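Local atomic coordinates of interphotoreceptor retinoid-binding protein (Xenopus laevis, PDB entry 1J7X), a protein that probably binds retinoids and carries them through the space between photoreceptor cells and the retinal pigment epithelium. Residues P2-V7 with E44-K49; T140-I145 with E293-H298; A157-L162 with I172-L177; V207-Q212 with E219-M224; L223-S228 with G274-D279. All blocks are in the same frame, centred on the assembly; numbering follows the deposited sequence.

Contact 1 of 5, residues P2-V7 with E44-K49; sequences PSVTHV and EDIAAK
The 2.8 Å bond from H6 N to P2 O closes the first turn of helix 2-18, and this turn carries V4 up to I46 of helix 43-58. The pairing is a small example of helix-against-helix packing near the N terminus, in the sequence region called the N-terminal domain of the S41 peptidase family in eukaryotic IRBP. K49 N to D45 O, also 2.8 Å, marks the same regular i to i+4 bonding in the partner helix.

Between the helices the contact is purely aliphatic and sets two residues spaced three apart against a single isoleucine. I46 divides its work between its two branches: CG1 lies beside the backbone N (chi1 -72°) and meets V4, while the branch methyl CG2 takes V7. Y37 and V40, between the two helices in the chain, press on V4, and V40 also on I46; F249, from the loop after strand 244-248, lies against V7. Polar groups stay at the margins, as where S3 OG bonds to D1 OD2. Both meetings are at ordinary van der Waals range, methyl on methylene for V4 CG2 to I46 CG1 at 4.2 Å and methyl on methyl for V7 CG1 to I46 CG2 at 4.3 Å.

Contact 2 of 5, residues T140-I145 with E293-H298; sequences TENLII and EIIAFH
I295, in the last turn of helix 287-296, reaches down to I144 and N142 on strand 142-146, and its tip and its branch methyl make two different kinds of contact. The first is aliphatic. I295 CD1 comes to 3.4 Å from I144 CD1, tighter than methyl groups usually settle, and the two side chains cross at a slant. With CG1 of I295 beside the backbone N (chi1 -64°) and the chain extended beyond it (chi2 169°), the terminal methyl is pushed out to the sheet.

The second kind sets a methyl against an amide. I295 CG2 lies 3.7 Å from N142 ND2 and 4.1 Å from N142 CG, the two side chains running past each other in opposite senses. This is simple van der Waals contact.

Here helix 287-296 packs on one face of the six-stranded mixed sheet, consistent with the beta-beta-alpha spiral of the ClpP/crotonase clan. Y206 and I108, from the strands on either side of 142-146, also touch I295. L143 turns to the other face, where F165 and Y199 lie.

Backbone bonding accounts for the rest. N142 and I144 pair with G109 on one neighbouring strand, and L143 with G204 and Y206 on the other. At the helix end, F297 N still bonds to E293 O at 3.0 Å, although F297 itself has left helical geometry; a weak bond of 3.3 Å follows from H298 N to I295 O.

Contact 3 of 5, residues A157-L162 with I172-L177; sequences AVPLLL and IHLFTL
L174 is the side chain through which strand 173-179 meets helix 158-163, where P159 and L162 receive it. L174 CB, near the strand, remains 4.8 Å from L162 CD1, the nearest methyl of the helix. One bond further out, L174 CG has closed to 4.4 Å from that same L162 CD1. The chain then forks. CD1 of L174 is the atom that does the touching, 3.8 Å from P159 CB and likewise 3.8 Å from L162 CD1, and it thus settles between two residues three apart on the helix. The other branch, CD2, leads toward L227, beyond the end of helix 216-226.

Torsions explain the reach: CG of L174 sits beside the backbone N (chi1 -61°), and CD1 continues the chain away from the strand (chi2 176°). L162 has a similar shape but comes the other way, and the two leucines slide past each other. P159 contributes the side of its ring at CB and also rests on V188 of the adjacent strand. L162 CD1 also meets L223, while its other methyl, CD2, packs on F220 and M224, joining this pair to the protein's interior.

The helical backbone that presents P159 and L162 is regular, with L162 N bonded to V158 O at 3.0 Å. The strand is not: L174 and F175 both face V188 and both bond to it through the backbone, while the F175 ring stacks on F263. This is a classic beta bulge, set in the antiparallel sheet where a short helix packs against it.

Contact 4 of 5, residues V207-Q212 with E219-M224; sequences VLTSHQ and EFAYLM
The F220 ring, the flat group nearest to the meeting of V207 with A221, brings CE2 to 4.7 Å from V207 CG2, a loose approach. Its closer neighbours are L161, L162 and I145, so the ring lies alongside the contact. The H211 imidazole has Q212 CG 3.4 Å above one face, offset toward the rim.

The contact itself is carried by one methyl. A221 CB points from helix 216-226 toward the strand and meets V207 CG1 at 4.2 Å and T209 CG2 at 4.1 Å. V207 and T209 are two apart, so both face the helix, while L208 between them turns to the opposite side and packs on helix 287-296. In T209, OG1 lies between the backbone N and the carbonyl carbon (chi1 60°) and bonds to E235 O just after strand 231-234, leaving CG2 to face A221.

Past the strand, S210 OG accepts from Q212 N at 3.0 Å with an N-H...O angle of 142°, an ST turn, and it also bonds to R148 O. The small alanine lets the helix come close, A221 CA lying 6.7 Å from V207 CA. Helix on strand is the packing of a beta-alpha-beta crossover, here strand 204-209, helix 216-226 and the parallel neighbour 231-234.

Contact 5 of 5, residues L223-S228 with G274-D279; sequences LMQSLS and GGVVPD
Two residues before Q225 reaches across to V277 and D279, L223 of helix 216-226 packs toward L162 and F175. M224, a selenomethionine, follows against R229 and A230. Q225 then makes the contact. Extended from CA onward (chi1 -178°, chi2 -176°), it carries its amide out to the loop before strand 280-281. NE2 gives one N-H to V277 O at 2.9 Å, nearly straight at 166° and with the acceptor in the amide plane, and a weaker, longer one to D279 OD2 at 3.2 Å. OE1 takes a proton from a water at 2.8 Å, and that same water accepts from V277 N at 2.8 Å. V276 CG1 lies 4.0 Å from Q225 OE1.

S226 comes next, its backbone O bonded to N267 ND2. L227 N closes back on L223 O, and S228 N on Q225 O with positive phi, a Schellman motif ending the helix.

D279 OD2 also accepts from I232 N, which helps to place the carboxylate. Each N-H of the glutamine amide thus has its own acceptor, and its oxygen has a water, a pattern that supports this amide orientation and joins helix end to loop, directly at V277 O and through the water at V277 N.

From the N terminus, contact 1 comes first, closing a loop of 36 residues between helices 2-18 and 43-58; its centre lies 36 to 53 Å from those of the others. Contact 2 opens next and closes last, since 140-145 and 293-298 bracket everything between them. Nested inside that long loop are contact 3, joining helix 158-163 to the antiparallel sheet, then contact 4, and finally contact 5, which begins on the helix where contact 4 ends and shares L223 and M224 with it. Contacts 2 and 4 meet through neighbouring strands 142-146 and 204-209, with I145 O probably bonded to L208 N. Helix 216-226 links contacts 3, 4 and 5, bringing both sheets and the 274-279 loop together.

Contact 1 of 5, residues P2-V7 with E44-K49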
# COMPACT_ATOMS: atom_id res chain seq x y z
N PRO A 2 -4.21 34.80 18.77
CA PRO A 2 -5.38 34.22 18.11
C PRO A 2 -5.05 33.17 17.02
O PRO A 2 -5.71 32.14 16.98
CB PRO A 2 -6.10 35.46 17.54
CG PRO A 2 -5.85 36.49 18.53
CD PRO A 2 -4.34 36.27 18.86
N SER A 3 -4.05 33.39 16.19
CA SER A 3 -3.75 32.41 15.13
C SER A 3 -3.38 31.02 15.72
O SER A 3 -3.70 30.00 15.18
CB SER A 3 -2.59 32.95 14.26
OG SER A 3 -1.49 33.33 15.10
N VAL A 4 -2.74 30.97 16.86
CA VAL A 4 -2.46 29.69 17.45
C VAL A 4 -3.74 29.01 17.93
O VAL A 4 -3.98 27.83 17.68
CB VAL A 4 -1.49 29.83 18.67
CG1 VAL A 4 -1.23 28.54 19.28
CG2 VAL A 4 -0.17 30.48 18.25
N THR A 5 -4.61 29.75 18.62
CA THR A 5 -5.83 29.11 19.10
C THR A 5 -6.75 28.75 17.91
O THR A 5 -7.53 27.81 17.94
CB THR A 5 -6.53 29.96 20.18
OG1 THR A 5 -7.19 31.11 19.62
CG2 THR A 5 -5.52 30.53 21.10
N HIS A 6 -6.63 29.49 16.85
CA HIS A 6 -7.46 29.27 15.67
C HIS A 6 -7.11 27.87 15.11
O HIS A 6 -7.99 27.04 14.85
CB HIS A 6 -7.18 30.35 14.65
CG HIS A 6 -8.09 30.31 13.45
ND1 HIS A 6 -9.46 30.38 13.56
CD2 HIS A 6 -7.83 30.22 12.13
CE1 HIS A 6 -10.01 30.37 12.36
NE2 HIS A 6 -9.04 30.26 11.47
N VAL A 7 -5.81 27.60 15.01
CA VAL A 7 -5.37 26.31 14.51
C VAL A 7 -5.67 25.23 15.50
O VAL A 7 -6.14 24.19 15.13
CB VAL A 7 -3.87 26.29 14.21
CG1 VAL A 7 -3.43 24.89 13.74
CG2 VAL A 7 -3.59 27.26 13.16
N GLU A 44 4.94 28.26 10.27
CA GLU A 44 6.01 27.31 10.33
C GLU A 44 6.28 26.84 11.75
O GLU A 44 6.50 25.62 11.97
CB GLU A 44 7.29 27.89 9.69
CG GLU A 44 8.47 26.87 9.50
CD GLU A 44 9.65 27.42 8.66
OE1 GLU A 44 9.48 27.69 7.43
OE2 GLU A 44 10.76 27.59 9.24
N ASP A 45 6.32 27.78 12.69
CA ASP A 45 6.57 27.43 14.08
C ASP A 45 5.43 26.61 14.63
O ASP A 45 5.68 25.63 15.35
CB ASP A 45 6.74 28.66 14.92
CG ASP A 45 7.84 29.58 14.42
OD1 ASP A 45 8.92 29.11 13.97
OD2 ASP A 45 7.69 30.84 14.55
N ILE A 46 4.20 27.04 14.32
CA ILE A 46 3.03 26.27 14.76
C ILE A 46 3.05 24.84 14.26
O ILE A 46 2.84 23.90 15.01
CB ILE A 46 1.76 26.95 14.30
CG1 ILE A 46 1.56 28.22 15.13
CG2 ILE A 46 0.61 26.12 14.52
CD1 ILE A 46 2.73 29.18 15.17
N ALA A 47 3.33 24.67 12.99
CA ALA A 47 3.38 23.32 12.43
C ALA A 47 4.48 22.48 13.15
O ALA A 47 4.27 21.35 13.67
CB ALA A 47 3.66 23.40 10.94
N ALA A 48 5.66 23.08 13.26
CA ALA A 48 6.75 22.38 13.90
C ALA A 48 6.49 22.02 15.35
O ALA A 48 6.72 20.91 15.82
CB ALA A 48 8.08 23.13 13.75
N LYS A 49 5.91 22.99 16.09
CA LYS A 49 5.64 22.70 17.45
C LYS A 49 4.60 21.59 17.64
O LYS A 49 4.74 20.76 18.50
CB LYS A 49 5.14 24.02 18.12
CG LYS A 49 4.80 23.86 19.57
CD LYS A 49 5.93 23.38 20.44
CE LYS A 49 5.57 23.24 21.92
NZ LYS A 49 6.61 22.43 22.71

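Contact 2 of 5, residues T140-I145 with E293-H298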
# COMPACT_ATOMS: atom_id res chain seq x y z
N THR A 140 7.07 -22.87 -14.01
CA THR A 140 8.19 -22.43 -13.13
C THR A 140 8.18 -22.92 -11.69
O THR A 140 7.14 -23.28 -11.12
CB THR A 140 8.28 -20.91 -13.16
OG1 THR A 140 7.14 -20.32 -12.51
CG2 THR A 140 8.30 -20.39 -14.60
N GLU A 141 9.35 -22.89 -11.02
CA GLU A 141 9.42 -23.38 -9.69
C GLU A 141 9.56 -22.15 -8.73
O GLU A 141 9.34 -22.27 -7.56
CB GLU A 141 10.63 -24.28 -9.53
CG GLU A 141 10.40 -25.67 -10.14
CD GLU A 141 9.14 -26.31 -9.62
OE1 GLU A 141 8.78 -26.09 -8.45
OE2 GLU A 141 8.44 -27.04 -10.37
N ASN A 142 9.90 -21.03 -9.28
CA ASN A 142 10.01 -19.79 -8.49
C ASN A 142 9.50 -18.62 -9.36
O ASN A 142 9.47 -18.72 -10.61
CB ASN A 142 11.46 -19.52 -8.15
CG ASN A 142 11.97 -20.45 -7.10
OD1 ASN A 142 11.57 -20.37 -5.94
ND2 ASN A 142 12.85 -21.35 -7.52
N LEU A 143 8.99 -17.59 -8.72
CA LEU A 143 8.42 -16.45 -9.45
C LEU A 143 8.92 -15.14 -8.88
O LEU A 143 8.96 -14.94 -7.69
CB LEU A 143 6.90 -16.47 -9.33
CG LEU A 143 6.18 -15.26 -9.95
CD1 LEU A 143 6.34 -15.32 -11.47
CD2 LEU A 143 4.69 -15.19 -9.68
N ILE A 144 9.31 -14.27 -9.76
CA ILE A 144 9.77 -12.92 -9.42
C ILE A 144 8.71 -11.98 -9.86
O ILE A 144 8.47 -11.90 -11.06
CB ILE A 144 11.10 -12.55 -10.10
CG1 ILE A 144 12.25 -13.37 -9.47
CG2 ILE A 144 11.42 -11.13 -9.89
CD1 ILE A 144 12.01 -14.83 -9.40
N ILE A 145 8.10 -11.21 -8.98
CA ILE A 145 7.09 -10.24 -9.34
C ILE A 145 7.76 -8.88 -9.22
O ILE A 145 8.19 -8.48 -8.12
CB ILE A 145 5.86 -10.37 -8.39
CG1 ILE A 145 5.31 -11.79 -8.33
CG2 ILE A 145 4.80 -9.28 -8.77
CD1 ILE A 145 4.09 -11.87 -7.40
N GLU A 293 20.23 -14.44 -7.02
CA GLU A 293 21.16 -14.94 -6.03
C GLU A 293 20.47 -15.74 -4.98
O GLU A 293 20.87 -16.91 -4.65
CB GLU A 293 21.89 -13.80 -5.31
CG GLU A 293 22.42 -12.71 -6.15
CD GLU A 293 23.17 -11.64 -5.33
OE1 GLU A 293 23.22 -10.45 -5.88
OE2 GLU A 293 23.69 -12.01 -4.16
N ILE A 294 19.42 -15.15 -4.37
CA ILE A 294 18.69 -15.84 -3.36
C ILE A 294 18.18 -17.18 -3.79
O ILE A 294 18.25 -18.20 -3.06
CB ILE A 294 17.53 -14.99 -2.76
CG1 ILE A 294 18.02 -13.70 -2.26
CG2 ILE A 294 16.82 -15.77 -1.76
CD1 ILE A 294 19.04 -13.79 -1.25
N ILE A 295 17.58 -17.20 -4.99
CA ILE A 295 17.10 -18.38 -5.58
C ILE A 295 18.21 -19.45 -5.74
O ILE A 295 17.98 -20.62 -5.39
CB ILE A 295 16.46 -18.07 -6.90
CG1 ILE A 295 15.24 -17.16 -6.66
CG2 ILE A 295 15.97 -19.44 -7.53
CD1 ILE A 295 14.58 -16.49 -7.89
N ALA A 296 19.33 -19.04 -6.28
CA ALA A 296 20.48 -19.94 -6.60
C ALA A 296 21.10 -20.59 -5.37
O ALA A 296 21.39 -21.83 -5.41
CB ALA A 296 21.52 -19.24 -7.30
N PHE A 297 21.16 -19.84 -4.29
CA PHE A 297 21.71 -20.34 -3.02
C PHE A 297 20.68 -20.87 -1.99
O PHE A 297 21.00 -21.12 -0.83
CB PHE A 297 22.65 -19.32 -2.44
CG PHE A 297 23.90 -19.09 -3.32
CD1 PHE A 297 23.85 -18.28 -4.40
CD2 PHE A 297 25.09 -19.80 -3.11
CE1 PHE A 297 24.96 -18.12 -5.23
CE2 PHE A 297 26.17 -19.60 -3.88
CZ PHE A 297 26.13 -18.77 -4.96
N HIS A 298 19.42 -21.11 -2.43
CA HIS A 298 18.43 -21.58 -1.48
C HIS A 298 18.81 -23.02 -1.04
O HIS A 298 19.15 -23.92 -1.87
CB HIS A 298 17.05 -21.57 -2.11
CG HIS A 298 15.93 -21.84 -1.15
ND1 HIS A 298 15.65 -21.04 -0.05
CD2 HIS A 298 14.99 -22.82 -1.14
CE1 HIS A 298 14.61 -21.53 0.59
NE2 HIS A 298 14.19 -22.60 -0.05

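Contact 3 of 5, residues A157-L162 with I172-L177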
# COMPACT_ATOMS: atom_id res chain seq x y z
N ALA A 157 -8.59 -4.70 -6.07
CA ALA A 157 -8.22 -6.05 -6.59
C ALA A 157 -7.09 -6.71 -5.86
O ALA A 157 -6.72 -7.79 -6.19
CB ALA A 157 -7.87 -5.97 -8.03
N VAL A 158 -6.54 -6.09 -4.79
CA VAL A 158 -5.46 -6.72 -4.09
C VAL A 158 -5.79 -8.07 -3.49
O VAL A 158 -5.00 -8.99 -3.58
CB VAL A 158 -4.86 -5.71 -3.12
CG1 VAL A 158 -3.81 -6.29 -2.27
CG2 VAL A 158 -4.18 -4.54 -3.88
N PRO A 159 -6.93 -8.20 -2.80
CA PRO A 159 -7.26 -9.49 -2.26
C PRO A 159 -7.34 -10.59 -3.30
O PRO A 159 -6.86 -11.70 -3.11
CB PRO A 159 -8.59 -9.25 -1.52
CG PRO A 159 -8.51 -7.74 -1.16
CD PRO A 159 -7.83 -7.09 -2.39
N LEU A 160 -7.94 -10.29 -4.42
CA LEU A 160 -8.08 -11.22 -5.51
C LEU A 160 -6.74 -11.64 -6.02
O LEU A 160 -6.47 -12.82 -6.19
CB LEU A 160 -8.96 -10.58 -6.62
CG LEU A 160 -9.11 -11.54 -7.84
CD1 LEU A 160 -9.77 -12.80 -7.38
CD2 LEU A 160 -9.95 -10.87 -8.95
N LEU A 161 -5.85 -10.68 -6.28
CA LEU A 161 -4.52 -11.04 -6.73
C LEU A 161 -3.79 -11.92 -5.76
O LEU A 161 -3.13 -12.88 -6.10
CB LEU A 161 -3.71 -9.80 -7.08
CG LEU A 161 -2.27 -10.02 -7.47
CD1 LEU A 161 -2.21 -10.84 -8.69
CD2 LEU A 161 -1.45 -8.73 -7.76
N LEU A 162 -3.82 -11.54 -4.50
CA LEU A 162 -3.13 -12.26 -3.50
C LEU A 162 -3.56 -13.74 -3.49
O LEU A 162 -2.76 -14.63 -3.26
CB LEU A 162 -3.42 -11.62 -2.19
CG LEU A 162 -2.67 -10.36 -1.81
CD1 LEU A 162 -3.31 -9.74 -0.53
CD2 LEU A 162 -1.25 -10.59 -1.57
N ILE A 172 -8.23 -17.06 4.01
CA ILE A 172 -7.12 -16.48 4.74
C ILE A 172 -7.40 -15.04 5.07
O ILE A 172 -7.67 -14.23 4.21
CB ILE A 172 -5.88 -16.55 3.87
CG1 ILE A 172 -5.64 -18.00 3.48
CG2 ILE A 172 -4.69 -15.93 4.61
CD1 ILE A 172 -5.33 -18.92 4.68
N HIS A 173 -7.22 -14.67 6.32
CA HIS A 173 -7.45 -13.29 6.68
C HIS A 173 -6.21 -12.53 6.16
O HIS A 173 -5.11 -12.97 6.33
CB HIS A 173 -7.46 -13.16 8.20
CG HIS A 173 -7.38 -11.75 8.70
ND1 HIS A 173 -8.33 -10.81 8.46
CD2 HIS A 173 -6.50 -11.19 9.55
CE1 HIS A 173 -8.02 -9.69 9.12
NE2 HIS A 173 -6.91 -9.90 9.78
N LEU A 174 -6.45 -11.45 5.51
CA LEU A 174 -5.31 -10.66 4.94
C LEU A 174 -5.00 -9.49 5.84
O LEU A 174 -3.85 -9.25 6.17
CB LEU A 174 -5.70 -10.19 3.57
CG LEU A 174 -5.98 -11.35 2.63
CD1 LEU A 174 -6.48 -10.72 1.25
CD2 LEU A 174 -4.89 -12.27 2.45
N PHE A 175 -5.99 -8.72 6.17
CA PHE A 175 -5.85 -7.55 7.02
C PHE A 175 -7.26 -7.11 7.40
O PHE A 175 -8.26 -7.64 6.89
CB PHE A 175 -5.13 -6.37 6.31
CG PHE A 175 -5.82 -5.91 5.02
CD1 PHE A 175 -5.59 -6.56 3.86
CD2 PHE A 175 -6.70 -4.85 5.03
CE1 PHE A 175 -6.26 -6.16 2.63
CE2 PHE A 175 -7.32 -4.35 3.86
CZ PHE A 175 -7.11 -4.99 2.68
N THR A 176 -7.36 -6.19 8.33
CA THR A 176 -8.52 -5.60 8.76
C THR A 176 -8.39 -4.11 8.71
O THR A 176 -7.35 -3.62 9.12
CB THR A 176 -8.84 -6.02 10.27
OG1 THR A 176 -9.12 -7.42 10.26
CG2 THR A 176 -10.07 -5.40 10.76
N LEU A 177 -9.38 -3.44 8.17
CA LEU A 177 -9.40 -2.02 8.07
C LEU A 177 -10.30 -1.49 9.15
O LEU A 177 -11.37 -2.09 9.42
CB LEU A 177 -9.95 -1.57 6.73
CG LEU A 177 -9.00 -1.72 5.56
CD1 LEU A 177 -9.50 -0.89 4.43
CD2 LEU A 177 -7.57 -1.30 5.89

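Contact 4 of 5, residues V207-Q212 with E219-M224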
# COMPACT_ATOMS: atom_id res chain seq x y z
N VAL A 207 9.33 -10.47 -4.58
CA VAL A 207 8.74 -9.22 -5.03
C VAL A 207 9.75 -8.13 -5.03
O VAL A 207 10.41 -7.91 -4.02
CB VAL A 207 7.58 -8.82 -4.14
CG1 VAL A 207 6.95 -7.60 -4.65
CG2 VAL A 207 6.57 -9.96 -4.11
N LEU A 208 9.97 -7.50 -6.16
CA LEU A 208 10.94 -6.45 -6.34
C LEU A 208 10.27 -5.12 -6.11
O LEU A 208 9.23 -4.80 -6.72
CB LEU A 208 11.56 -6.47 -7.74
CG LEU A 208 12.12 -7.81 -8.24
CD1 LEU A 208 12.88 -7.54 -9.53
CD2 LEU A 208 12.93 -8.53 -7.27
N THR A 209 10.90 -4.25 -5.29
CA THR A 209 10.36 -2.94 -5.03
C THR A 209 11.35 -1.81 -5.23
O THR A 209 12.55 -2.04 -5.16
CB THR A 209 9.88 -2.83 -3.53
OG1 THR A 209 11.06 -3.07 -2.70
CG2 THR A 209 8.77 -3.86 -3.25
N SER A 210 10.83 -0.63 -5.45
CA SER A 210 11.59 0.62 -5.58
C SER A 210 10.92 1.72 -4.77
O SER A 210 9.76 1.61 -4.36
CB SER A 210 11.72 1.14 -7.05
OG SER A 210 10.58 1.72 -7.57
N HIS A 211 11.62 2.87 -4.67
CA HIS A 211 11.07 4.04 -4.06
C HIS A 211 9.88 4.57 -4.80
O HIS A 211 9.16 5.38 -4.27
CB HIS A 211 12.10 5.14 -3.95
CG HIS A 211 12.58 5.65 -5.28
ND1 HIS A 211 12.08 6.81 -5.86
CD2 HIS A 211 13.55 5.21 -6.12
CE1 HIS A 211 12.67 7.00 -7.03
NE2 HIS A 211 13.54 6.03 -7.22
N GLN A 212 9.69 4.18 -6.07
CA GLN A 212 8.53 4.59 -6.83
C GLN A 212 7.30 3.68 -6.59
O GLN A 212 6.19 4.07 -6.86
CB GLN A 212 8.81 4.64 -8.32
CG GLN A 212 9.89 5.66 -8.66
CD GLN A 212 10.54 5.37 -10.01
OE1 GLN A 212 9.84 4.94 -10.95
NE2 GLN A 212 11.89 5.56 -10.12
N GLU A 219 0.71 -2.14 -0.79
CA GLU A 219 -0.19 -3.01 -0.03
C GLU A 219 0.01 -4.41 -0.38
O GLU A 219 0.13 -5.27 0.49
CB GLU A 219 -1.63 -2.62 -0.18
CG GLU A 219 -2.00 -1.40 0.64
CD GLU A 219 -3.52 -1.03 0.56
OE1 GLU A 219 -4.35 -1.95 0.38
OE2 GLU A 219 -3.82 0.22 0.71
N PHE A 220 0.13 -4.66 -1.69
CA PHE A 220 0.39 -6.06 -2.20
C PHE A 220 1.68 -6.60 -1.69
O PHE A 220 1.75 -7.76 -1.16
CB PHE A 220 0.32 -6.13 -3.75
CG PHE A 220 0.58 -7.47 -4.29
CD1 PHE A 220 -0.39 -8.38 -4.39
CD2 PHE A 220 1.86 -7.82 -4.76
CE1 PHE A 220 -0.05 -9.72 -4.79
CE2 PHE A 220 2.11 -9.02 -5.24
CZ PHE A 220 1.17 -9.98 -5.26
N ALA A 221 2.74 -5.79 -1.83
CA ALA A 221 4.08 -6.20 -1.37
C ALA A 221 4.08 -6.45 0.19
O ALA A 221 4.62 -7.44 0.74
CB ALA A 221 5.18 -5.17 -1.69
N TYR A 222 3.50 -5.47 0.85
CA TYR A 222 3.41 -5.56 2.35
C TYR A 222 2.71 -6.86 2.81
O TYR A 222 3.22 -7.63 3.65
CB TYR A 222 2.72 -4.34 2.93
CG TYR A 222 2.67 -4.37 4.42
CD1 TYR A 222 3.76 -4.00 5.20
CD2 TYR A 222 1.54 -4.87 5.05
CE1 TYR A 222 3.68 -4.12 6.65
CE2 TYR A 222 1.49 -5.03 6.47
CZ TYR A 222 2.57 -4.60 7.24
OH TYR A 222 2.54 -4.73 8.60
N LEU A 223 1.57 -7.09 2.16
CA LEU A 223 0.76 -8.29 2.46
C LEU A 223 1.43 -9.58 2.13
O LEU A 223 1.45 -10.57 2.95
CB LEU A 223 -0.62 -8.16 1.82
CG LEU A 223 -1.44 -7.11 2.51
CD1 LEU A 223 -2.70 -6.96 1.70
CD2 LEU A 223 -1.83 -7.50 4.02
N MSE A 224 2.17 -9.61 1.02
CA MSE A 224 2.94 -10.79 0.69
C MSE A 224 3.99 -11.00 1.71
O MSE A 224 4.32 -12.15 2.05
CB MSE A 224 3.53 -10.77 -0.74
CG MSE A 224 3.20 -12.16 -1.53
SE MSE A 224 1.76 -12.56 -2.13
CE MSE A 224 1.18 -13.15 -1.07

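Contact 5 of 5, residues L223-S228 with G274-D279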
# COMPACT_ATOMS: atom_id res chain seq x y z
N LEU A 223 1.57 -7.09 2.16
CA LEU A 223 0.76 -8.29 2.46
C LEU A 223 1.43 -9.58 2.13
O LEU A 223 1.45 -10.57 2.95
CB LEU A 223 -0.62 -8.16 1.82
CG LEU A 223 -1.44 -7.11 2.51
CD1 LEU A 223 -2.70 -6.96 1.70
CD2 LEU A 223 -1.83 -7.50 4.02
N MSE A 224 2.17 -9.61 1.02
CA MSE A 224 2.94 -10.79 0.69
C MSE A 224 3.99 -11.00 1.71
O MSE A 224 4.32 -12.15 2.05
CB MSE A 224 3.53 -10.77 -0.74
CG MSE A 224 3.20 -12.16 -1.53
SE MSE A 224 1.76 -12.56 -2.13
CE MSE A 224 1.18 -13.15 -1.07
N GLN A 225 4.52 -9.89 2.23
CA GLN A 225 5.53 -10.02 3.30
C GLN A 225 4.96 -10.42 4.64
O GLN A 225 5.48 -11.27 5.32
CB GLN A 225 6.31 -8.61 3.38
CG GLN A 225 7.40 -8.64 4.39
CD GLN A 225 8.06 -7.28 4.52
OE1 GLN A 225 7.38 -6.30 4.88
NE2 GLN A 225 9.32 -7.18 4.03
N SER A 226 3.84 -9.82 5.05
CA SER A 226 3.22 -10.06 6.31
C SER A 226 2.67 -11.51 6.43
O SER A 226 2.57 -12.12 7.53
CB SER A 226 2.11 -9.04 6.56
OG SER A 226 1.03 -9.20 5.67
N LEU A 227 2.30 -12.05 5.28
CA LEU A 227 1.83 -13.43 5.21
C LEU A 227 2.95 -14.44 5.08
O LEU A 227 2.75 -15.68 5.09
CB LEU A 227 0.87 -13.60 4.02
CG LEU A 227 -0.50 -12.93 4.05
CD1 LEU A 227 -1.09 -12.87 2.64
CD2 LEU A 227 -1.42 -13.76 5.03
N SER A 228 4.16 -13.95 5.09
CA SER A 228 5.33 -14.78 4.90
C SER A 228 5.21 -15.56 3.59
O SER A 228 5.72 -16.65 3.46
CB SER A 228 5.53 -15.72 6.15
OG SER A 228 5.65 -14.88 7.31
N GLY A 274 4.41 4.71 5.33
CA GLY A 274 5.71 5.38 5.28
C GLY A 274 6.70 4.59 4.40
O GLY A 274 7.84 5.04 4.27
N GLY A 275 6.26 3.41 3.88
CA GLY A 275 7.06 2.57 2.98
C GLY A 275 7.20 1.16 3.42
O GLY A 275 7.46 0.91 4.58
N VAL A 276 7.06 0.20 2.52
CA VAL A 276 7.35 -1.21 2.85
C VAL A 276 8.86 -1.28 2.95
O VAL A 276 9.60 -0.66 2.15
CB VAL A 276 6.92 -2.12 1.69
CG1 VAL A 276 7.35 -3.53 1.93
CG2 VAL A 276 5.42 -2.03 1.51
N VAL A 277 9.34 -1.99 3.94
CA VAL A 277 10.77 -2.19 4.17
C VAL A 277 11.13 -3.56 3.69
O VAL A 277 10.65 -4.58 4.24
CB VAL A 277 11.10 -2.07 5.69
CG1 VAL A 277 12.60 -2.20 5.85
CG2 VAL A 277 10.74 -0.74 6.15
N PRO A 278 11.91 -3.66 2.62
CA PRO A 278 12.26 -4.99 2.05
C PRO A 278 13.02 -5.88 3.04
O PRO A 278 13.71 -5.36 3.94
CB PRO A 278 13.18 -4.64 0.91
CG PRO A 278 12.62 -3.28 0.45
CD PRO A 278 12.38 -2.57 1.76
N ASP A 279 12.93 -7.18 2.83
CA ASP A 279 13.69 -8.16 3.56
C ASP A 279 15.17 -7.98 3.09
O ASP A 279 16.11 -7.95 3.91
CB ASP A 279 13.21 -9.55 3.24
CG ASP A 279 11.84 -9.74 3.67
OD1 ASP A 279 11.62 -9.74 4.91
OD2 ASP A 279 10.84 -9.78 2.90
O HOH W 1 7.59 -3.55 5.41